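Local coordinates for PKS_KS domain-containing protein (Photorhabdus luminescens subsp. laumondii, PDB 6SMO), which probably catalyses polyketide chain elongation as the ketosynthase of a minimal type II PKS for octaketides, here carrying a covalently bound hexaketide, at residues G190-L195 against H369-N375; G263-L267 against A376-V380. All blocks are in the same frame, centred on the assembly; numbering follows the deposited sequence.

Contact 1 of 2, residues G190-L195 against H369-N375; sequences GCAAGL and HALAAAN. With LKZ (3,5,7,9,11-pentakis(oxidanylidene)dodecanal), chain H.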
# COMPACT_ATOMS: atom_id res chain seq x y z
N GLY B 190 1.43 -2.95 0.55
CA GLY B 190 2.46 -3.97 0.81
C GLY B 190 2.92 -4.71 -0.43
O GLY B 190 3.31 -4.06 -1.40
N CYS B 191 2.89 -6.04 -0.35
CA CYS B 191 3.32 -6.98 -1.38
C CYS B 191 2.21 -7.35 -2.33
O CYS B 191 2.40 -8.24 -3.14
CB CYS B 191 3.86 -8.20 -0.65
SG CYS B 191 5.31 -7.59 0.22
N ALA B 192 1.05 -6.71 -2.20
CA ALA B 192 -0.04 -6.94 -3.19
C ALA B 192 -0.21 -5.70 -4.08
O ALA B 192 -0.95 -5.79 -5.05
CB ALA B 192 -1.31 -7.32 -2.48
N ALA B 193 0.53 -4.63 -3.78
CA ALA B 193 0.52 -3.31 -4.46
C ALA B 193 0.75 -3.46 -5.97
O ALA B 193 0.08 -2.75 -6.73
CB ALA B 193 1.57 -2.42 -3.83
N GLY B 194 1.66 -4.36 -6.37
CA GLY B 194 2.00 -4.63 -7.78
C GLY B 194 0.77 -4.97 -8.61
O GLY B 194 0.54 -4.28 -9.62
N LEU B 195 0.00 -5.98 -8.19
CA LEU B 195 -1.23 -6.44 -8.89
C LEU B 195 -2.34 -5.40 -8.73
O LEU B 195 -3.18 -5.29 -9.65
CB LEU B 195 -1.69 -7.79 -8.33
CG LEU B 195 -0.80 -9.00 -8.64
CD1 LEU B 195 -1.58 -10.29 -8.43
CD2 LEU B 195 -0.23 -8.96 -10.05
N HIS B 369 12.50 -12.28 -3.14
CA HIS B 369 11.27 -11.50 -2.86
C HIS B 369 11.54 -9.99 -2.89
O HIS B 369 12.22 -9.50 -2.00
CB HIS B 369 10.64 -11.98 -1.55
CG HIS B 369 9.20 -11.63 -1.39
ND1 HIS B 369 8.55 -10.80 -2.25
CD2 HIS B 369 8.29 -11.98 -0.46
CE1 HIS B 369 7.30 -10.66 -1.87
NE2 HIS B 369 7.12 -11.38 -0.79
N ALA B 370 10.94 -9.30 -3.87
CA ALA B 370 11.09 -7.84 -4.07
C ALA B 370 9.84 -7.12 -3.57
O ALA B 370 9.60 -6.01 -4.02
CB ALA B 370 11.38 -7.55 -5.52
N LEU B 371 9.06 -7.79 -2.72
CA LEU B 371 7.82 -7.24 -2.11
C LEU B 371 6.83 -6.86 -3.20
O LEU B 371 6.39 -7.77 -3.91
CB LEU B 371 8.13 -6.06 -1.17
CG LEU B 371 9.41 -6.18 -0.34
CD1 LEU B 371 9.52 -5.03 0.63
CD2 LEU B 371 9.46 -7.50 0.41
N ALA B 372 6.45 -5.59 -3.29
CA ALA B 372 5.50 -5.09 -4.31
C ALA B 372 6.07 -5.33 -5.71
O ALA B 372 5.32 -5.78 -6.58
CB ALA B 372 5.27 -3.62 -4.09
N ALA B 373 7.38 -5.12 -5.88
CA ALA B 373 8.05 -5.30 -7.19
C ALA B 373 7.94 -6.74 -7.70
O ALA B 373 7.89 -6.90 -8.92
CB ALA B 373 9.47 -4.81 -7.11
N ALA B 374 7.93 -7.73 -6.81
CA ALA B 374 7.85 -9.17 -7.18
C ALA B 374 6.58 -9.45 -7.98
O ALA B 374 6.66 -10.24 -8.90
CB ALA B 374 7.88 -10.01 -5.93
N ASN B 375 5.45 -8.83 -7.63
CA ASN B 375 4.19 -9.04 -8.38
C ASN B 375 4.35 -8.62 -9.84
O ASN B 375 3.95 -9.37 -10.70
CB ASN B 375 3.04 -8.22 -7.80
CG ASN B 375 2.79 -8.52 -6.34
OD1 ASN B 375 3.02 -9.63 -5.89
ND2 ASN B 375 2.32 -7.53 -5.61
C4 LKZ H . 9.65 -2.77 6.71
C5 LKZ H . 8.27 -2.30 6.33
C6 LKZ H . 7.86 -2.42 4.86
C7 LKZ H . 6.81 -3.49 4.73
C8 LKZ H . 6.16 -3.76 3.37
C10 LKZ H . 4.89 -8.74 2.41
C22 LKZ H . 10.55 -1.55 6.80
C11 LKZ H . 5.77 -8.61 1.20
O19 LKZ H . 6.82 -9.22 1.09
C3 LKZ H . 4.56 -7.30 2.77
O23 LKZ H . 3.41 -6.94 2.90
C2 LKZ H . 5.74 -6.31 2.83
C9 LKZ H . 5.30 -5.01 3.52
O20 LKZ H . 4.33 -4.99 4.25
O21 LKZ H . 6.53 -4.17 5.69
O22 LKZ H . 7.53 -1.83 7.19
O24 LKZ H . 10.78 -0.99 7.86
C23 LKZ H . 11.14 -1.06 5.49
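G190 opens the segment with positive phi, which suits glycine. A CB here would also clash with LKZ O23. G190 O packs on CB of A372 (3.4 Å). C191 carries the hexaketide: C191 SG is bonded to C11 of LKZ (1.5 Å). C191 SG also lies 3.4 Å from CA of L371 and 4.2 Å from CE1 of H369. NE2 of H369 is 2.9 Å from LKZ O19, the carbonyl oxygen of the thioester. C191 and H369, with H332 nearby, are consistent with the Cys-His-His active site of ketosynthases. The backbone of C191 is held from the other segment: ND2 of N375 donates a hydrogen bond to C191 O (2.6 Å). A193 meets A372 through their CB atoms, 3.9 Å apart. G194 allows close packing, since a CB would collide with N375 CB and A372 O. L195 CG rests 4.0 Å from CB of N375. Helices 193-206 and 372-388 start side by side in the central helical layer, between the two β-sheet layers of the thiolase fold. N375 OD1 is hydrogen-bonded to S425. A192 and L195 pack on strand 431-438, while L371 and A372 touch E219 of strand 212-219.

Contact 2 of 2, residues G263-L267 against A376-V380; sequences GCGIL and AIESV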
# COMPACT_ATOMS: atom_id res chain seq x y z
N GLY B 263 14.30 -4.69 -7.34
CA GLY B 263 13.99 -4.66 -8.79
C GLY B 263 12.73 -3.87 -9.09
O GLY B 263 12.20 -3.22 -8.17
N CYS B 264 12.27 -3.93 -10.34
CA CYS B 264 11.07 -3.22 -10.85
C CYS B 264 10.49 -3.96 -12.06
O CYS B 264 11.29 -4.45 -12.88
CB CYS B 264 11.41 -1.78 -11.24
SG CYS B 264 10.03 -0.88 -11.97
N GLY B 265 9.16 -4.03 -12.14
CA GLY B 265 8.41 -4.51 -13.31
C GLY B 265 7.45 -3.44 -13.80
O GLY B 265 6.77 -2.84 -12.95
N ILE B 266 7.41 -3.20 -15.11
CA ILE B 266 6.50 -2.20 -15.76
C ILE B 266 5.82 -2.87 -16.95
O ILE B 266 6.54 -3.38 -17.84
CB ILE B 266 7.27 -0.92 -16.17
CG1 ILE B 266 7.89 -0.21 -14.97
CG2 ILE B 266 6.37 0.01 -16.97
CD1 ILE B 266 6.89 0.40 -14.00
N LEU B 267 4.48 -2.87 -16.96
CA LEU B 267 3.63 -3.37 -18.07
C LEU B 267 2.90 -2.18 -18.70
O LEU B 267 2.25 -1.42 -17.95
CB LEU B 267 2.63 -4.39 -17.53
CG LEU B 267 3.21 -5.75 -17.13
CD1 LEU B 267 3.80 -5.71 -15.73
CD2 LEU B 267 2.14 -6.84 -17.22
N ALA B 376 4.94 -7.44 -10.06
CA ALA B 376 5.16 -6.82 -11.38
C ALA B 376 6.16 -7.64 -12.20
O ALA B 376 5.88 -7.90 -13.38
CB ALA B 376 5.62 -5.39 -11.21
N ILE B 377 7.29 -8.03 -11.59
CA ILE B 377 8.38 -8.81 -12.25
C ILE B 377 7.82 -10.17 -12.69
O ILE B 377 8.12 -10.59 -13.82
CB ILE B 377 9.61 -8.96 -11.32
CG1 ILE B 377 10.26 -7.61 -11.01
CG2 ILE B 377 10.62 -9.93 -11.92
CD1 ILE B 377 11.11 -7.61 -9.77
N GLU B 378 7.03 -10.82 -11.83
CA GLU B 378 6.34 -12.11 -12.11
C GLU B 378 5.26 -11.90 -13.18
O GLU B 378 5.03 -12.83 -13.97
CB GLU B 378 5.74 -12.70 -10.84
CG GLU B 378 6.77 -13.30 -9.89
CD GLU B 378 6.26 -13.55 -8.48
OE1 GLU B 378 5.11 -14.00 -8.34
OE2 GLU B 378 7.02 -13.28 -7.53
N SER B 379 4.61 -10.73 -13.18
CA SER B 379 3.58 -10.33 -14.18
C SER B 379 4.24 -10.12 -15.55
O SER B 379 3.60 -10.47 -16.57
CB SER B 379 2.83 -9.09 -13.75
OG SER B 379 1.82 -9.42 -12.80
N VAL B 380 5.47 -9.58 -15.59
CA VAL B 380 6.29 -9.44 -16.83
C VAL B 380 6.66 -10.84 -17.32
O VAL B 380 6.50 -11.10 -18.53
CB VAL B 380 7.54 -8.56 -16.60
CG1 VAL B 380 8.54 -8.68 -17.74
CG2 VAL B 380 7.17 -7.10 -16.38
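Strand 263-267 and helix 376-380 run at 52° to each other, and their axes come within 6.6 Å. The backbones are closest at G265 and I377, whose CA atoms are 4.4 Å apart. Such an approach needs glycine in the strand. A CB on G265 would point at the helix and clash with A376 C and I377 N. At G263 the backbone angles themselves call for glycine, and a CB would sit tightly against CD1 of I377. A376 uses the space at G265: A376 CB lies 3.3 Å from G265 O. I377 reaches back along the strand, with I377 CG1 3.8 Å from C264 C and I377 CD1 4.1 Å from G263 C. V380 CG2 is 4.2 Å from G265 CA and 3.7 Å from CD1 of L267. L267 is the large strand residue turned to the helix. L267 CD1 also lies 4.0 Å from CB of S379, three residues after A376. C264 and I266 point the other way, to helix 95-111. The strand backbone is hydrogen-bonded to strands 212-219 and 29-37 on its two sides. S379 OG bonds to N375 O within its own helix, and the contact itself is made by van der Waals packing. Its tightness comes from shape: G265 and the small A376 let the helix, in the central layer of the thiolase fold, lie close against the sheet.

Both contacts are buried in the core, with centres about 9 Å apart, and both use helix 372-388. Contact 1 takes its first turn and the loop before it; contact 2 takes the next turn. They touch directly: L195 CD2 lies 3.5 Å from S379 OG, and A373 CB lies 3.3 Å from the backbone O of G263. Contact 1 pairs two helix starts at the ligand pocket. There N375 bonds to the backbone of C191, and C191 also carries the acyl chain. Contact 2 sets the helix on a strand, with the I377 side chain about 12 Å from LKZ, and is apolar packing. Glycine allows close approach in each.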